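Hypothetical protein Cgl1923 (Corynebacterium glutamicum ATCC 13032, PDB 2P90) is of unknown function but belongs to the PAC2 family, whose members include proteasome assembly chaperones. Local coordinates at residues G20-G25 with N101-M106; P26-A31 with D125-F130; F119-V124 with K188-N193; T135-A140 with M182-L187; M173-P176 with S180-L183. One frame throughout, in Å; residues are numbered along the deposited sequence.

Contact 1 of 5, residues G20-G25 with N101-M106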
# COMPACT_ATOMS: atom_id res chain seq x y z
N GLY B 20 -38.26 13.49 8.56
CA GLY B 20 -38.84 12.55 9.53
C GLY B 20 -40.28 12.92 9.89
O GLY B 20 -40.55 13.55 10.93
N GLN B 21 -41.21 12.54 9.00
CA GLN B 21 -42.65 12.50 9.28
C GLN B 21 -43.48 11.93 8.11
O GLN B 21 -44.63 12.34 7.94
CB GLN B 21 -43.18 13.88 9.74
CG GLN B 21 -43.62 14.86 8.63
CD GLN B 21 -42.55 15.17 7.57
OE1 GLN B 21 -41.40 15.53 7.88
NE2 GLN B 21 -42.94 15.04 6.29
N THR B 22 -43.00 10.96 7.32
CA THR B 22 -41.90 9.98 7.56
C THR B 22 -41.57 9.55 9.00
O THR B 22 -40.48 9.85 9.51
CB THR B 22 -40.60 10.23 6.68
OG1 THR B 22 -40.96 10.77 5.39
CG2 THR B 22 -39.83 8.91 6.48
N ALA B 23 -42.52 8.85 9.63
CA ALA B 23 -42.28 8.20 10.93
C ALA B 23 -41.36 6.97 10.78
O ALA B 23 -41.44 6.25 9.76
CB ALA B 23 -43.60 7.82 11.60
N GLY B 24 -40.51 6.72 11.78
CA GLY B 24 -39.53 5.63 11.74
C GLY B 24 -38.16 6.10 11.27
O GLY B 24 -38.00 7.22 10.77
N GLY B 25 -37.16 5.23 11.43
CA GLY B 25 -35.77 5.60 11.16
C GLY B 25 -35.35 5.41 9.71
O GLY B 25 -35.83 4.50 9.03
N ASN B 101 -39.13 14.04 -1.08
CA ASN B 101 -38.50 14.66 0.09
C ASN B 101 -38.42 13.69 1.31
O ASN B 101 -38.27 14.12 2.45
CB ASN B 101 -39.23 15.98 0.44
CG ASN B 101 -38.42 16.88 1.35
OD1 ASN B 101 -37.38 17.44 0.93
ND2 ASN B 101 -38.89 17.06 2.60
N LYS B 102 -38.51 12.39 1.04
CA LYS B 102 -38.28 11.38 2.07
C LYS B 102 -36.77 11.18 2.33
O LYS B 102 -36.00 10.88 1.39
CB LYS B 102 -38.91 10.06 1.64
CG LYS B 102 -38.88 8.99 2.73
CD LYS B 102 -39.45 7.67 2.25
CE LYS B 102 -38.94 6.55 3.16
NZ LYS B 102 -39.82 5.35 3.18
N PRO B 103 -36.33 11.35 3.61
CA PRO B 103 -34.89 11.28 3.91
C PRO B 103 -34.31 9.87 3.92
O PRO B 103 -34.95 8.92 4.36
CB PRO B 103 -34.79 11.89 5.33
CG PRO B 103 -36.17 11.64 5.96
CD PRO B 103 -37.14 11.66 4.81
N PHE B 104 -33.10 9.74 3.40
CA PHE B 104 -32.27 8.59 3.71
C PHE B 104 -30.82 9.02 3.91
O PHE B 104 -30.41 10.16 3.62
CB PHE B 104 -32.38 7.48 2.65
CG PHE B 104 -31.90 7.89 1.28
CD1 PHE B 104 -30.65 7.48 0.82
CD2 PHE B 104 -32.71 8.67 0.44
CE1 PHE B 104 -30.21 7.83 -0.47
CE2 PHE B 104 -32.30 9.03 -0.84
CZ PHE B 104 -31.04 8.62 -1.30
N LEU B 105 -30.03 8.07 4.39
CA LEU B 105 -28.64 8.32 4.72
C LEU B 105 -27.69 7.62 3.76
O LEU B 105 -27.89 6.46 3.35
CB LEU B 105 -28.38 7.89 6.16
CG LEU B 105 -28.42 8.98 7.20
CD1 LEU B 105 -29.54 9.98 7.05
CD2 LEU B 105 -28.39 8.37 8.63
N MET B 106 -26.64 8.33 3.41
CA MET B 106 -25.62 7.78 2.57
C MET B 106 -24.20 8.01 3.14
O MET B 106 -23.81 9.14 3.50
CB MET B 106 -25.78 8.33 1.14
CG MET B 106 -24.76 7.78 0.17
SD MET B 106 -25.24 7.91 -1.57
CE MET B 106 -25.37 6.19 -1.86
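Thr22 and Gly20, in the loop that leads into strand 27-33, lie against Lys102, just before strand 103-108, and Pro103, its first residue. Thr22 carries most of the contact. Its CB points at the other segment and lies 4.2 Å from CD of Pro103, with the threonine facing that corner of the proline ring. One branch, OG1, stands anti to the carbonyl carbon and comes within 4.0 Å of the same Pro103 CD; it also reaches CG of Lys102 at 3.8 Å. The other branch, CG2, rests on the lysine chain, 3.9 Å from Lys102 CG. With CG anti to the backbone N (chi1 -173°) and an extended chain beyond, the lysine is sent past this methyl. The two side chains cross at about a right angle. Beside this, the proline ring offers CG to Gly20 N at 3.8 Å. All of this is van der Waals packing, thin and partly buried. The amine of Lys102 continues past the threonine to the backbone O of Asp226, and the backbone N of Lys102 bonds OD1 of Asp98. Pro103 also packs on Val95 and Arg97 of strand 92-97, the antiparallel neighbour of strand 103-108, while Leu105 pairs through its backbone with Thr27 and Ile29. The loop lies by the N-terminal ends of strands 27-33 and 103-108, which run parallel.

Contact 2 of 5, residues P26-A31 with D125-F130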
# COMPACT_ATOMS: atom_id res chain seq x y z
N PRO B 26 -34.41 6.25 9.24
CA PRO B 26 -33.91 6.10 7.87
C PRO B 26 -33.09 4.81 7.66
O PRO B 26 -32.66 4.17 8.62
CB PRO B 26 -33.04 7.34 7.67
CG PRO B 26 -32.54 7.63 9.06
CD PRO B 26 -33.72 7.35 9.95
N THR B 27 -32.95 4.41 6.41
CA THR B 27 -31.97 3.39 6.11
C THR B 27 -30.65 4.08 5.65
O THR B 27 -30.65 5.20 5.09
CB THR B 27 -32.51 2.27 5.15
OG1 THR B 27 -31.61 2.02 4.05
CG2 THR B 27 -33.86 2.60 4.64
N LEU B 28 -29.54 3.41 5.97
CA LEU B 28 -28.24 3.89 5.55
C LEU B 28 -27.77 3.09 4.34
O LEU B 28 -27.80 1.86 4.35
CB LEU B 28 -27.23 3.80 6.69
CG LEU B 28 -25.75 4.12 6.36
CD1 LEU B 28 -25.52 5.58 6.01
CD2 LEU B 28 -24.87 3.72 7.53
N ILE B 29 -27.31 3.80 3.32
CA ILE B 29 -26.63 3.23 2.16
C ILE B 29 -25.13 3.44 2.27
O ILE B 29 -24.67 4.56 2.50
CB ILE B 29 -27.18 3.89 0.87
CG1 ILE B 29 -28.70 3.72 0.86
CG2 ILE B 29 -26.50 3.31 -0.39
CD1 ILE B 29 -29.36 4.62 -0.10
N VAL B 30 -24.38 2.36 2.15
CA VAL B 30 -22.96 2.40 2.24
C VAL B 30 -22.43 2.11 0.82
O VAL B 30 -22.58 0.99 0.30
CB VAL B 30 -22.43 1.41 3.32
CG1 VAL B 30 -20.92 1.26 3.24
CG2 VAL B 30 -22.85 1.83 4.74
N ALA B 31 -21.83 3.14 0.22
CA ALA B 31 -21.22 3.08 -1.11
C ALA B 31 -19.72 3.46 -1.05
O ALA B 31 -19.36 4.62 -1.31
CB ALA B 31 -21.95 4.03 -2.05
N ASP B 125 -21.62 3.85 15.78
CA ASP B 125 -22.08 4.94 16.65
C ASP B 125 -22.96 5.93 15.90
O ASP B 125 -23.83 6.58 16.50
CB ASP B 125 -20.95 5.74 17.30
CG ASP B 125 -20.01 4.90 18.14
OD1 ASP B 125 -20.46 3.88 18.78
OD2 ASP B 125 -18.81 5.27 18.15
N LEU B 126 -22.70 6.08 14.60
CA LEU B 126 -23.47 7.02 13.79
C LEU B 126 -24.86 6.46 13.46
O LEU B 126 -25.84 7.23 13.49
CB LEU B 126 -22.72 7.47 12.53
CG LEU B 126 -21.56 8.45 12.72
CD1 LEU B 126 -20.72 8.56 11.45
CD2 LEU B 126 -22.07 9.81 13.17
N VAL B 127 -24.96 5.15 13.18
CA VAL B 127 -26.26 4.56 12.95
C VAL B 127 -27.17 4.60 14.19
O VAL B 127 -28.39 4.83 14.07
CB VAL B 127 -26.26 3.13 12.26
CG1 VAL B 127 -25.01 2.86 11.45
CG2 VAL B 127 -26.64 1.98 13.22
N GLU B 128 -26.58 4.39 15.37
CA GLU B 128 -27.29 4.60 16.62
C GLU B 128 -27.69 6.06 16.80
O GLU B 128 -28.87 6.36 17.03
CB GLU B 128 -26.50 4.09 17.82
CG GLU B 128 -26.96 2.68 18.23
CD GLU B 128 -25.79 1.74 18.48
OE1 GLU B 128 -24.69 2.21 18.88
OE2 GLU B 128 -25.98 0.51 18.29
N LYS B 129 -26.71 6.95 16.66
CA LYS B 129 -26.94 8.37 16.77
C LYS B 129 -28.17 8.80 15.95
O LYS B 129 -28.97 9.59 16.40
CB LYS B 129 -25.68 9.13 16.33
CG LYS B 129 -25.60 10.59 16.75
CD LYS B 129 -25.33 10.71 18.24
CE LYS B 129 -25.66 12.10 18.79
NZ LYS B 129 -27.10 12.37 19.16
N PHE B 130 -28.31 8.26 14.75
CA PHE B 130 -29.34 8.75 13.84
C PHE B 130 -30.57 7.87 13.75
O PHE B 130 -31.46 8.11 12.93
CB PHE B 130 -28.74 9.10 12.48
CG PHE B 130 -27.96 10.38 12.50
CD1 PHE B 130 -28.60 11.60 12.28
CD2 PHE B 130 -26.60 10.37 12.80
CE1 PHE B 130 -27.90 12.79 12.31
CE2 PHE B 130 -25.90 11.54 12.87
CZ PHE B 130 -26.53 12.76 12.62
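The backbones of Pro26 and Leu28 pass the end of helix 116-129 at a distance: Pro26 CA lies 8.0 Å from Phe130 CA, and Leu28 CA is 7.7 Å from Val127 CA. Segment 26-31 is extended and enters strand 27-33, whereas 125-130 finishes the helix, with Phe130 the first residue to leave helical angles. Phe130 N still bonds the O of Leu126, in the last turn. Side chains bridge the gap at two places. At the first, the Pro26 ring abuts the backbone of Phe130, its CD 3.8 Å from Phe130 O. At the second, Leu28 and Val127 cross at about a right angle, joined through single methyls, Leu28 CD2 to Val127 CG1 at 4.0 Å. Leu28 holds CG anti to its backbone N (chi1 173°), which carries the branched end out from the strand to the helix. The ring of Phe130 turns away from the strand, and Leu126 O lies in its plane at the edge. Val132, in the loop beyond the helix, packs on both Leu28 and Val127, and Leu105 touches both Leu28 and Phe130. Made of a methyl pair and a proline ring against a carbonyl oxygen, the contact adds only nonspecific packing between helix end and strand; neither touch is a hydrogen bond.

Contact 3 of 5, residues F119-V124 with K188-N193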
# COMPACT_ATOMS: atom_id res chain seq x y z
N PHE B 119 -13.02 2.47 12.40
CA PHE B 119 -13.94 2.94 11.37
C PHE B 119 -15.32 2.28 11.45
O PHE B 119 -16.35 2.96 11.42
CB PHE B 119 -13.35 2.74 9.96
CG PHE B 119 -14.29 3.12 8.86
CD1 PHE B 119 -14.58 4.46 8.62
CD2 PHE B 119 -14.91 2.13 8.07
CE1 PHE B 119 -15.49 4.82 7.61
CE2 PHE B 119 -15.82 2.48 7.08
CZ PHE B 119 -16.11 3.81 6.83
N SER B 120 -15.35 0.96 11.52
CA SER B 120 -16.61 0.26 11.61
C SER B 120 -17.30 0.59 12.96
O SER B 120 -18.50 0.81 12.99
CB SER B 120 -16.38 -1.21 11.40
OG SER B 120 -15.76 -1.71 12.53
N ASN B 121 -16.53 0.72 14.05
CA ASN B 121 -17.10 1.25 15.28
C ASN B 121 -17.65 2.68 15.20
O ASN B 121 -18.68 2.94 15.78
CB ASN B 121 -16.15 1.07 16.46
CG ASN B 121 -16.07 -0.39 16.90
OD1 ASN B 121 -17.06 -0.97 17.35
ND2 ASN B 121 -14.90 -0.99 16.78
N ALA B 122 -16.97 3.59 14.51
CA ALA B 122 -17.45 4.95 14.35
C ALA B 122 -18.75 4.96 13.54
O ALA B 122 -19.68 5.76 13.80
CB ALA B 122 -16.38 5.81 13.67
N VAL B 123 -18.81 4.07 12.54
CA VAL B 123 -20.00 3.98 11.73
C VAL B 123 -21.21 3.43 12.53
O VAL B 123 -22.33 3.96 12.39
CB VAL B 123 -19.79 3.28 10.36
CG1 VAL B 123 -21.14 3.15 9.66
CG2 VAL B 123 -18.87 4.12 9.50
N VAL B 124 -20.98 2.43 13.38
CA VAL B 124 -22.06 1.99 14.22
C VAL B 124 -22.52 3.04 15.23
O VAL B 124 -23.71 3.14 15.46
CB VAL B 124 -21.96 0.54 14.79
CG1 VAL B 124 -21.16 -0.37 13.90
CG2 VAL B 124 -21.44 0.54 16.17
N LYS B 188 -24.47 -6.94 12.44
CA LYS B 188 -25.02 -8.24 12.81
C LYS B 188 -24.76 -8.58 14.30
O LYS B 188 -25.72 -8.69 15.09
CB LYS B 188 -24.50 -9.33 11.89
CG LYS B 188 -24.95 -10.74 12.26
CD LYS B 188 -24.34 -11.77 11.31
CE LYS B 188 -22.91 -12.16 11.74
NZ LYS B 188 -22.84 -13.46 12.52
N ASP B 189 -23.49 -8.71 14.68
CA ASP B 189 -23.10 -9.06 16.04
C ASP B 189 -23.71 -8.14 17.08
O ASP B 189 -23.88 -8.52 18.24
CB ASP B 189 -21.57 -9.03 16.19
CG ASP B 189 -20.87 -10.12 15.39
OD1 ASP B 189 -21.57 -10.96 14.79
OD2 ASP B 189 -19.62 -10.12 15.37
N LYS B 190 -24.00 -6.90 16.71
CA LYS B 190 -24.65 -6.00 17.65
C LYS B 190 -26.18 -6.10 17.64
O LYS B 190 -26.86 -5.31 18.32
CB LYS B 190 -24.20 -4.56 17.42
CG LYS B 190 -22.99 -4.12 18.25
CD LYS B 190 -22.38 -2.85 17.66
CE LYS B 190 -21.16 -2.39 18.45
NZ LYS B 190 -21.46 -1.27 19.39
N GLY B 191 -26.72 -7.05 16.87
CA GLY B 191 -28.18 -7.28 16.75
C GLY B 191 -28.93 -6.44 15.72
O GLY B 191 -30.15 -6.36 15.78
N LYS B 192 -28.22 -5.82 14.78
CA LYS B 192 -28.81 -4.83 13.87
C LYS B 192 -29.23 -5.36 12.51
O LYS B 192 -28.73 -6.39 12.06
CB LYS B 192 -27.81 -3.70 13.60
CG LYS B 192 -28.02 -2.45 14.40
CD LYS B 192 -27.39 -2.59 15.75
CE LYS B 192 -26.41 -1.47 15.95
NZ LYS B 192 -25.72 -1.70 17.25
N ASN B 193 -30.12 -4.62 11.84
CA ASN B 193 -30.52 -4.92 10.47
C ASN B 193 -29.43 -4.49 9.46
O ASN B 193 -29.11 -3.30 9.37
CB ASN B 193 -31.86 -4.23 10.13
CG ASN B 193 -33.05 -4.81 10.90
OD1 ASN B 193 -33.09 -6.01 11.23
ND2 ASN B 193 -34.04 -3.96 11.18
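Lys190 lies across Val124, joining the loop after helix 179-189 to the side of helix 116-129. The second segment begins with the last turn of its helix, where Lys188 packs on Val83 of the second subunit and makes a long salt bridge to its own neighbour, NZ 3.6 Å from OD1 of Asp189. The other carboxylate oxygen of Asp189 is bound by Lys185, one turn back. Lys190 then turns toward helix 116-129. Its chain is extended as far as CE (chi2 163°, chi3 -179°), with NZ turned aside (chi4 -100°), and CD, CE and NZ all skirt one methyl, CG2 of Val124. Lys190 CE and NZ each lie 3.7 Å from Val124 CG2, and Lys190 CD is 3.8 Å from it. Asn121, one turn earlier on the helix, brings OD1 to 4.5 Å from Lys190 CE, too far for more than a loose touch. Gly191 leaves the helix with positive phi in a Schellman motif, and its N bonds the O of Lys188, one of the motif's returns into the last turn. Lys192 follows, pointing toward helix 116-129 but meeting it further along, in a salt bridge with Glu128. Asn193 closes the segment, with ND2 bonded to the O of Glu133 and its backbone paired with Thr135, leading into strand 194-202. Chemically the contact is the last methylenes and the amine of an exposed lysine over a buried valine, a touch without directed bonds between helix 116-129 and the end of helix 179-189; the charge-paired link between the same elements is left to Lys192.

Contact 4 of 5, residues T135-A140 with M182-L187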
# COMPACT_ATOMS: atom_id res chain seq x y z
N THR B 135 -29.19 -1.17 7.28
CA THR B 135 -28.01 -0.74 6.54
C THR B 135 -27.78 -1.61 5.31
O THR B 135 -27.81 -2.83 5.40
CB THR B 135 -26.71 -0.70 7.44
OG1 THR B 135 -26.92 0.22 8.52
CG2 THR B 135 -25.47 -0.28 6.61
N ILE B 136 -27.54 -0.94 4.20
CA ILE B 136 -27.28 -1.59 2.94
C ILE B 136 -25.95 -1.17 2.33
O ILE B 136 -25.79 -0.02 1.94
CB ILE B 136 -28.38 -1.29 1.88
CG1 ILE B 136 -29.79 -1.56 2.45
CG2 ILE B 136 -28.07 -2.10 0.58
CD1 ILE B 136 -30.94 -1.39 1.42
N CYS B 137 -25.04 -2.14 2.20
CA CYS B 137 -23.75 -1.97 1.56
C CYS B 137 -23.75 -2.43 0.11
O CYS B 137 -24.30 -3.46 -0.22
CB CYS B 137 -22.70 -2.76 2.32
SG CYS B 137 -22.51 -2.22 4.04
N LEU B 138 -23.11 -1.65 -0.76
CA LEU B 138 -23.14 -1.91 -2.19
C LEU B 138 -21.81 -2.46 -2.70
O LEU B 138 -20.76 -1.99 -2.28
CB LEU B 138 -23.49 -0.64 -2.94
CG LEU B 138 -24.74 0.11 -2.47
CD1 LEU B 138 -24.99 1.29 -3.43
CD2 LEU B 138 -26.00 -0.81 -2.34
N TYR B 139 -21.89 -3.45 -3.60
CA TYR B 139 -20.74 -4.15 -4.17
C TYR B 139 -21.04 -4.34 -5.65
O TYR B 139 -22.20 -4.54 -6.00
CB TYR B 139 -20.58 -5.52 -3.53
CG TYR B 139 -20.49 -5.48 -2.02
CD1 TYR B 139 -19.24 -5.40 -1.40
CD2 TYR B 139 -21.64 -5.53 -1.21
CE1 TYR B 139 -19.13 -5.34 -0.04
CE2 TYR B 139 -21.54 -5.47 0.18
CZ TYR B 139 -20.27 -5.37 0.75
OH TYR B 139 -20.06 -5.31 2.10
N ALA B 140 -20.04 -4.24 -6.52
CA ALA B 140 -20.18 -4.62 -7.92
C ALA B 140 -19.08 -5.63 -8.25
O ALA B 140 -17.86 -5.32 -8.13
CB ALA B 140 -20.11 -3.43 -8.83
N MET B 182 -16.52 -5.92 7.22
CA MET B 182 -16.26 -5.80 8.66
C MET B 182 -17.43 -5.06 9.33
O MET B 182 -17.87 -5.44 10.41
CB MET B 182 -14.93 -5.05 8.96
CG MET B 182 -14.57 -5.05 10.47
SD MET B 182 -13.00 -4.36 11.07
CE MET B 182 -11.86 -5.55 10.40
N LEU B 183 -17.91 -4.00 8.69
CA LEU B 183 -18.97 -3.20 9.28
C LEU B 183 -20.27 -4.03 9.36
O LEU B 183 -20.99 -3.98 10.38
CB LEU B 183 -19.17 -1.91 8.50
CG LEU B 183 -20.46 -1.12 8.70
CD1 LEU B 183 -20.58 -0.58 10.12
CD2 LEU B 183 -20.60 0.01 7.62
N GLU B 184 -20.52 -4.81 8.30
CA GLU B 184 -21.65 -5.73 8.23
C GLU B 184 -21.61 -6.70 9.39
O GLU B 184 -22.58 -6.79 10.12
CB GLU B 184 -21.68 -6.53 6.93
CG GLU B 184 -22.11 -5.74 5.73
CD GLU B 184 -22.48 -6.64 4.60
OE1 GLU B 184 -23.40 -7.48 4.80
OE2 GLU B 184 -21.87 -6.51 3.51
N LYS B 185 -20.48 -7.39 9.56
CA LYS B 185 -20.33 -8.33 10.66
C LYS B 185 -20.55 -7.69 12.03
O LYS B 185 -21.13 -8.31 12.90
CB LYS B 185 -18.99 -9.06 10.60
CG LYS B 185 -19.08 -10.47 11.16
CD LYS B 185 -17.72 -11.14 11.29
CE LYS B 185 -17.80 -12.31 12.28
NZ LYS B 185 -18.31 -11.89 13.63
N LEU B 186 -20.11 -6.45 12.22
CA LEU B 186 -20.29 -5.78 13.52
C LEU B 186 -21.76 -5.36 13.79
O LEU B 186 -22.23 -5.35 14.94
CB LEU B 186 -19.36 -4.57 13.60
CG LEU B 186 -19.30 -3.75 14.89
CD1 LEU B 186 -18.76 -4.58 16.09
CD2 LEU B 186 -18.47 -2.51 14.68
N LEU B 187 -22.47 -4.99 12.73
CA LEU B 187 -23.87 -4.61 12.83
C LEU B 187 -24.66 -5.86 13.19
O LEU B 187 -25.36 -5.85 14.19
CB LEU B 187 -24.38 -3.95 11.53
CG LEU B 187 -23.99 -2.47 11.34
CD1 LEU B 187 -24.10 -1.97 9.90
CD2 LEU B 187 -24.80 -1.58 12.27
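Helix 179-189 packs on strand 134-143 in an alpha/beta layer arrangement, and segments 135-140 and 182-187 run nearly antiparallel at 158°, their axes 9.9 Å apart. Tyr139 and Glu184 make the polar link of this buried contact. Approaching from opposite directions, they join in a hydrogen bond from Tyr139 OH to Glu184 OE2 of 2.6 Å, which uses the anti lone pair of the carboxylate. OE2 sits at the edge of the ring, near its plane, while ring and carboxylate planes are turned 44° apart. An extended chain beyond CG takes the glutamate this far, and on the way Glu184 CG brushes Cys137 SG at 3.9 Å. Toward the other end, Leu187 CD1 reaches over Thr135, 3.8 Å from its CB and equally 3.8 Å from its OG1, the two side chains crossing at about a right angle. Since Tyr139 OH also bonds Ser180 OG, the hydroxyl is gripped from two places on one helix, which would fix the ring's position. Strand 134-143 lies between parallel strands 27-33 and 194-202, with Val30 beside Cys137 and Val194 beside Glu184; Leu186 of the helix meets Ser120, Asn121 and Val124 of helix 116-129, and Val83 of the second subunit packs on Glu184.

Contact 5 of 5, residues M173-P176 with S180-L183; sequences MTVP and SLML
Val175 and Leu181 meet across the short connection from strand 173-175 to helix 179-189, a local strand-to-helix link at the subunit interface. The two side chains cross at about a right angle and touch through one methyl each, Val175 CG2 and Leu181 CD1, 3.8 Å apart. On the valine, CG1 stands anti to the carbonyl carbon (chi1 -57°), which leaves CG2 in the crowded position between backbone N and carbonyl carbon; it is this methyl that faces the helix. Leu181 likewise holds its CG anti to the carbonyl carbon (chi1 -73°), with chi2 at 161° setting the fork so that CD1 is the branch that leads. Both residues also pack on Tyr35. Residues 173 to 175 pair with an antiparallel strand of the second subunit, so the sheet continues between chains, and Val83 of that subunit also touches Leu181. At the start of the helix, Ser178 OG accepts the backbone N-H of Leu181. Pro176 directs its CB away from the helix and takes part through its backbone instead: Pro176 O lies 3.9 Å from that same Leu181 CD1, so one leucine methyl meets both a valine methyl and a carbonyl oxygen.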
# COMPACT_ATOMS: atom_id res chain seq x y z
N MET B 173 -18.81 -19.18 0.53
CA MET B 173 -17.64 -18.62 -0.15
C MET B 173 -16.71 -17.77 0.72
O MET B 173 -17.12 -17.17 1.73
CB MET B 173 -18.03 -17.90 -1.45
CG MET B 173 -18.73 -16.58 -1.23
SD MET B 173 -19.47 -15.98 -2.76
CE MET B 173 -21.20 -16.33 -2.46
N THR B 174 -15.44 -17.77 0.34
CA THR B 174 -14.45 -16.93 1.03
C THR B 174 -14.02 -15.81 0.07
O THR B 174 -13.57 -16.07 -1.05
CB THR B 174 -13.23 -17.74 1.53
OG1 THR B 174 -12.59 -18.34 0.40
CG2 THR B 174 -13.65 -18.84 2.53
N VAL B 175 -14.22 -14.57 0.52
CA VAL B 175 -13.83 -13.38 -0.27
C VAL B 175 -12.72 -12.56 0.42
O VAL B 175 -12.50 -12.70 1.62
CB VAL B 175 -15.08 -12.51 -0.66
CG1 VAL B 175 -16.12 -13.33 -1.43
CG2 VAL B 175 -15.72 -11.84 0.56
N PRO B 176 -11.98 -11.73 -0.34
CA PRO B 176 -11.06 -10.84 0.38
C PRO B 176 -11.87 -9.83 1.24
O PRO B 176 -12.98 -9.38 0.85
CB PRO B 176 -10.23 -10.18 -0.74
CG PRO B 176 -10.42 -11.12 -2.00
CD PRO B 176 -11.88 -11.57 -1.81
N SER B 180 -16.41 -2.47 4.48
CA SER B 180 -17.86 -2.66 4.57
C SER B 180 -18.29 -4.05 5.10
O SER B 180 -19.29 -4.13 5.82
CB SER B 180 -18.53 -2.35 3.24
OG SER B 180 -18.06 -3.24 2.25
N LEU B 181 -17.57 -5.12 4.73
CA LEU B 181 -17.85 -6.47 5.25
C LEU B 181 -17.60 -6.54 6.76
O LEU B 181 -18.43 -7.10 7.50
CB LEU B 181 -17.02 -7.53 4.51
CG LEU B 181 -17.52 -7.81 3.08
CD1 LEU B 181 -16.48 -8.48 2.25
CD2 LEU B 181 -18.81 -8.66 3.10
N MET B 182 -16.52 -5.92 7.22
CA MET B 182 -16.26 -5.80 8.66
C MET B 182 -17.43 -5.06 9.33
O MET B 182 -17.87 -5.44 10.41
CB MET B 182 -14.93 -5.05 8.96
CG MET B 182 -14.57 -5.05 10.47
SD MET B 182 -13.00 -4.36 11.07
CE MET B 182 -11.86 -5.55 10.40
N LEU B 183 -17.91 -4.00 8.69
CA LEU B 183 -18.97 -3.20 9.28
C LEU B 183 -20.27 -4.03 9.36
O LEU B 183 -20.99 -3.98 10.38
CB LEU B 183 -19.17 -1.91 8.50
CG LEU B 183 -20.46 -1.12 8.70
CD1 LEU B 183 -20.58 -0.58 10.12
CD2 LEU B 183 -20.60 0.01 7.62

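Contact 4 is the buried one, and it alone among the five has a hydrogen bond between its segments; the others are partly buried and rely on van der Waals touches. Contacts 1, 2 and 4 reach the same sheet through the neighbouring strands 103-108, 27-33 and 134-143, whose backbones pair with one another. Helix 116-129 serves contacts 2 and 3, which a salt bridge ties further. Helix 179-189 serves contacts 3, 4 and 5, and 4 and 5 share residues 182 and 183. Chemistry follows place: lysine chains at the partly exposed margins in 1 and 3, methyl pairs with a carbonyl oxygen alongside in 2 and 5. Contacts 4 and 5 both touch the second subunit.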